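Local coordinates for uncharacterized protein (Treponema denticola ATCC 35404, PDB 6R9N) that senses iron(II) and oxygen for bacterial chemotaxis, using a di-iron centre that stabilises an iron-peroxy species, at the interface of chains A and B. Numbering follows the deposited sequence. Chains: chain A/B, Uncharacterized protein.

Contact 1: the interface of chains A and B. Residues chain A 198, 200, 247-248, 254; chain B 146, 150, 205.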
loop_
_atom_site.group_PDB
_atom_site.type_symbol
_atom_site.label_atom_id
_atom_site.label_comp_id
_atom_site.label_asym_id
_atom_site.label_seq_id
_atom_site.Cartn_x
_atom_site.Cartn_y
_atom_site.Cartn_z
ATOM N N ARG A 198 5.685 14.222 0.099
ATOM C CA ARG A 198 6.117 13.118 -0.754
ATOM C C ARG A 198 5.056 12.041 -0.946
ATOM O O ARG A 198 4.978 11.459 -2.035
ATOM C CB ARG A 198 7.397 12.489 -0.195
ATOM C CG ARG A 198 7.935 11.279 -0.997
ATOM C CD ARG A 198 8.365 11.633 -2.463
ATOM N NE ARG A 198 8.814 10.421 -3.161
ATOM C CZ ARG A 198 7.989 9.572 -3.777
ATOM N NH1 ARG A 198 6.674 9.818 -3.809
ATOM N NH2 ARG A 198 8.470 8.483 -4.359
ATOM N N MET A 200 1.402 12.262 -0.187
ATOM C CA MET A 200 0.121 12.694 -0.754
ATOM C C MET A 200 0.256 12.970 -2.257
ATOM O O MET A 200 1.222 13.598 -2.699
ATOM C CB MET A 200 -0.375 13.952 -0.037
ATOM C CG MET A 200 -0.368 13.865 1.501
ATOM S SD MET A 200 -1.682 12.752 2.121
ATOM C CE MET A 200 -0.783 11.694 3.247
ATOM N N GLY A 247 3.530 15.448 -3.950
ATOM C CA GLY A 247 3.425 14.296 -4.825
ATOM C C GLY A 247 3.735 14.629 -6.270
ATOM O O GLY A 247 4.807 15.148 -6.603
ATOM N N THR A 248 2.769 14.367 -7.140
ATOM C CA THR A 248 2.978 14.587 -8.559
ATOM C C THR A 248 3.050 16.070 -8.927
ATOM O O THR A 248 3.388 16.392 -10.068
ATOM C CB THR A 248 1.885 13.833 -9.318
ATOM O OG1 THR A 248 2.347 13.523 -10.631
ATOM C CG2 THR A 248 0.629 14.641 -9.398
ATOM N N LEU A 254 10.271 12.818 -9.429
ATOM C CA LEU A 254 9.864 11.415 -9.469
ATOM C C LEU A 254 10.435 10.662 -10.658
ATOM O O LEU A 254 10.123 9.474 -10.831
ATOM C CB LEU A 254 8.340 11.298 -9.488
ATOM C CG LEU A 254 7.584 11.992 -8.361
ATOM C CD1 LEU A 254 6.090 11.843 -8.644
ATOM C CD2 LEU A 254 7.966 11.391 -7.005
ATOM N N PHE B 146 3.160 6.435 -7.690
ATOM C CA PHE B 146 1.737 6.782 -7.794
ATOM C C PHE B 146 1.006 5.957 -8.839
ATOM O O PHE B 146 -0.031 6.373 -9.365
ATOM C CB PHE B 146 1.559 8.283 -8.043
ATOM C CG PHE B 146 2.052 9.107 -6.892
ATOM C CD1 PHE B 146 1.347 9.121 -5.697
ATOM C CD2 PHE B 146 3.271 9.777 -6.963
ATOM C CE1 PHE B 146 1.812 9.843 -4.606
ATOM C CE2 PHE B 146 3.742 10.507 -5.873
ATOM C CZ PHE B 146 3.016 10.532 -4.686
ATOM N N PRO B 150 2.871 5.395 -3.729
ATOM C CA PRO B 150 3.725 6.594 -3.821
ATOM C C PRO B 150 5.199 6.260 -3.929
ATOM O O PRO B 150 5.975 7.105 -4.391
ATOM C CB PRO B 150 3.433 7.347 -2.512
ATOM C CG PRO B 150 2.825 6.321 -1.588
ATOM C CD PRO B 150 2.056 5.389 -2.503
ATOM N N ILE B 205 0.521 11.274 -14.394
ATOM C CA ILE B 205 1.627 10.417 -13.987
ATOM C C ILE B 205 1.842 9.271 -14.981
ATOM O O ILE B 205 2.989 8.963 -15.327
ATOM C CB ILE B 205 1.437 9.932 -12.525
ATOM C CG1 ILE B 205 2.734 9.328 -11.988
ATOM C CG2 ILE B 205 0.322 8.922 -12.383
ATOM C CD1 ILE B 205 3.911 10.273 -11.985
#
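The C-terminal end of helix 185-199 and the 3-10 helix 247-254 of chain A receive the loop of chain B that holds B:Phe146 and B:Pro150, with helix 203-215 of chain B alongside; both chains carry the ODP-family beta-lactamase fold. B:Phe146 enters rim first among A:Arg198, A:Gly247 and A:Leu254. Its CZ lies 3.4 Å from the backbone O of A:Arg198 and 3.8 Å from CA of A:Gly247, where the bare alpha carbon probably lets the ring come close. The delta-methyl CD1 of A:Leu254 meets the CE2 side of the ring at 3.9 Å, the two side chains running nearly at right angles. Within chain B, CA of B:Pro150 packs over one ring face, toward the rim.

A:Arg198 sends both terminal guanidinium nitrogens to the backbone O of B:Pro150, NH1 and NH2 each at 2.9 Å. This end-on fork is bent at the hydrogens, and the oxygen sits 20° out of the guanidinium plane. The A:Arg198 chain starts with CG opposite the backbone N (chi1 178°) and bends at chi2 (63°), which carries the guanidinium group back toward the ring and the carbonyl. CD2 of A:Leu254 lies 3.7 Å above the guanidinium plane, over its centre, and probably helps to hold its rotation. Farther along, the terminal methyl CD1 of B:Ile205 touches the hydroxyl OG1 of A:Thr248 at 3.9 Å.

Contact 2: the interface of chains A and B. Residues chain A 81, 106, 146, 150; chain B 148, 198-199, 201.
A:Pro150 lays its ring carbons against the imidazole side chain of B:His148: CG is 3.6 Å from the B:His148 CB, while CD faces the ring nitrogen ND1 at 3.7 Å. B:His148, the residue after a cis peptide bond, has CG between its backbone N and carbonyl carbon (chi1 57°), and in this pose the imidazole reaches both A:Pro150 and A:Trp106. The indole corner CH2 of A:Trp106 points at one imidazole face, 3.9 Å from CE1 and offset toward the rim, with the planes 58° apart.

B:Tyr199 meets the same indole edge-to-face, at 85°: its CE2 edge lies 3.8 Å from CZ3 of A:Trp106, which is in the phenol plane. Inside chain A, CB of A:Gln81 backs the indole over its centre. A:Phe146 brings CE1 to 3.4 Å from CA of B:Ala201, with the backbone O of B:Tyr199 nearby.

The carbonyl O of A:Pro150 takes hydrogen bonds from B:Arg198 NH2 at 2.7 Å and NH1 at 2.8 Å. It lies near the guanidinium plane, although NH1 approaches from above the carbonyl plane. B:His148 is an iron ligand of the di-iron centre, so this packing sets the partner chain directly against the metal site; it probably helps to hold that ligand in place and, if this two-fold pair is the working form, may couple the sensing site to the dimer.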
loop_
_atom_site.group_PDB
_atom_site.type_symbol
_atom_site.label_atom_id
_atom_site.label_comp_id
_atom_site.label_asym_id
_atom_site.label_seq_id
_atom_site.Cartn_x
_atom_site.Cartn_y
_atom_site.Cartn_z
ATOM N N GLN A 81 -4.387 -0.639 2.909
ATOM C CA GLN A 81 -3.800 -1.968 2.742
ATOM C C GLN A 81 -2.415 -2.127 3.354
ATOM O O GLN A 81 -1.903 -3.252 3.391
ATOM C CB GLN A 81 -3.718 -2.318 1.242
ATOM C CG GLN A 81 -2.449 -1.780 0.517
ATOM C CD GLN A 81 -2.554 -0.304 0.143
ATOM O OE1 GLN A 81 -3.465 0.408 0.605
ATOM N NE2 GLN A 81 -1.614 0.171 -0.700
ATOM N N TRP A 106 -9.242 -3.495 -1.976
ATOM C CA TRP A 106 -8.270 -4.396 -1.365
ATOM C C TRP A 106 -8.840 -5.740 -0.936
ATOM O O TRP A 106 -8.061 -6.666 -0.676
ATOM C CB TRP A 106 -7.630 -3.721 -0.133
ATOM C CG TRP A 106 -7.083 -2.361 -0.447
ATOM C CD1 TRP A 106 -7.433 -1.167 0.132
ATOM C CD2 TRP A 106 -6.117 -2.050 -1.450
ATOM N NE1 TRP A 106 -6.729 -0.133 -0.450
ATOM C CE2 TRP A 106 -5.913 -0.651 -1.421
ATOM C CE3 TRP A 106 -5.397 -2.817 -2.377
ATOM C CZ2 TRP A 106 -5.019 -0.010 -2.283
ATOM C CZ3 TRP A 106 -4.525 -2.176 -3.229
ATOM C CH2 TRP A 106 -4.347 -0.786 -3.182
ATOM N N PHE A 146 -6.001 8.157 -2.529
ATOM C CA PHE A 146 -4.778 8.735 -3.089
ATOM C C PHE A 146 -4.058 9.655 -2.108
ATOM O O PHE A 146 -3.290 10.541 -2.521
ATOM C CB PHE A 146 -5.064 9.468 -4.404
ATOM C CG PHE A 146 -5.511 8.556 -5.486
ATOM C CD1 PHE A 146 -4.610 7.702 -6.095
ATOM C CD2 PHE A 146 -6.839 8.500 -5.858
ATOM C CE1 PHE A 146 -5.026 6.826 -7.084
ATOM C CE2 PHE A 146 -7.261 7.621 -6.862
ATOM C CZ PHE A 146 -6.356 6.795 -7.467
ATOM N N PRO A 150 -4.756 4.378 -3.096
ATOM C CA PRO A 150 -5.914 4.629 -3.972
ATOM C C PRO A 150 -7.243 4.223 -3.356
ATOM O O PRO A 150 -8.286 4.715 -3.807
ATOM C CB PRO A 150 -5.617 3.792 -5.229
ATOM C CG PRO A 150 -4.628 2.756 -4.791
ATOM C CD PRO A 150 -3.826 3.382 -3.667
ATOM N N HIS B 148 0.283 2.196 -8.330
ATOM C CA HIS B 148 -0.468 3.149 -7.503
ATOM C C HIS B 148 0.339 3.697 -6.329
ATOM O O HIS B 148 0.066 4.786 -5.817
ATOM C CB HIS B 148 -1.704 2.461 -6.932
ATOM C CG HIS B 148 -1.364 1.238 -6.135
ATOM N ND1 HIS B 148 -1.017 1.287 -4.800
ATOM C CD2 HIS B 148 -1.233 -0.056 -6.509
ATOM C CE1 HIS B 148 -0.733 0.068 -4.378
ATOM N NE2 HIS B 148 -0.839 -0.765 -5.401
ATOM N N ARG B 198 -8.933 2.917 -12.022
ATOM C CA ARG B 198 -9.199 3.229 -10.619
ATOM C C ARG B 198 -7.938 3.326 -9.750
ATOM O O ARG B 198 -7.905 4.130 -8.799
ATOM C CB ARG B 198 -10.159 2.188 -10.038
ATOM C CG ARG B 198 -10.543 2.413 -8.575
ATOM C CD ARG B 198 -11.207 3.765 -8.336
ATOM N NE ARG B 198 -11.422 3.962 -6.911
ATOM C CZ ARG B 198 -10.498 4.387 -6.052
ATOM N NH1 ARG B 198 -9.262 4.704 -6.474
ATOM N NH2 ARG B 198 -10.811 4.500 -4.761
ATOM N N TYR B 199 -6.896 2.542 -10.036
ATOM C CA TYR B 199 -5.750 2.483 -9.132
ATOM C C TYR B 199 -4.596 3.405 -9.529
ATOM O O TYR B 199 -3.863 3.868 -8.649
ATOM C CB TYR B 199 -5.207 1.046 -9.043
ATOM C CG TYR B 199 -6.065 0.024 -8.312
ATOM C CD1 TYR B 199 -7.280 -0.396 -8.836
ATOM C CD2 TYR B 199 -5.632 -0.558 -7.108
ATOM C CE1 TYR B 199 -8.049 -1.346 -8.199
ATOM C CE2 TYR B 199 -6.407 -1.515 -6.452
ATOM C CZ TYR B 199 -7.617 -1.906 -7.018
ATOM O OH TYR B 199 -8.420 -2.847 -6.412
ATOM N N ALA B 201 -2.988 6.943 -10.453
ATOM C CA ALA B 201 -3.399 8.180 -9.778
ATOM C C ALA B 201 -3.952 9.239 -10.731
ATOM O O ALA B 201 -4.867 9.981 -10.353
ATOM C CB ALA B 201 -2.232 8.757 -8.982
#

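Contact 1 and contact 2 lie side by side in one two-fold interface, the centres of their C-alpha atoms about 12 Å apart. Phe146, Pro150 and Arg198 occur in both with the chains exchanged, and each chain thus gives a loop to its partner and receives one beside helix 185-199. Around this repeated core, contact 1 extends to the 3-10 helix 247-254 and helix 203-215, whereas contact 2 reaches inward to the iron-ligand residue His148. If the pair also forms in solution, the reciprocal pairing could make the two iron sites sensitive to dimer packing, although the structure alone does not show signalling between them.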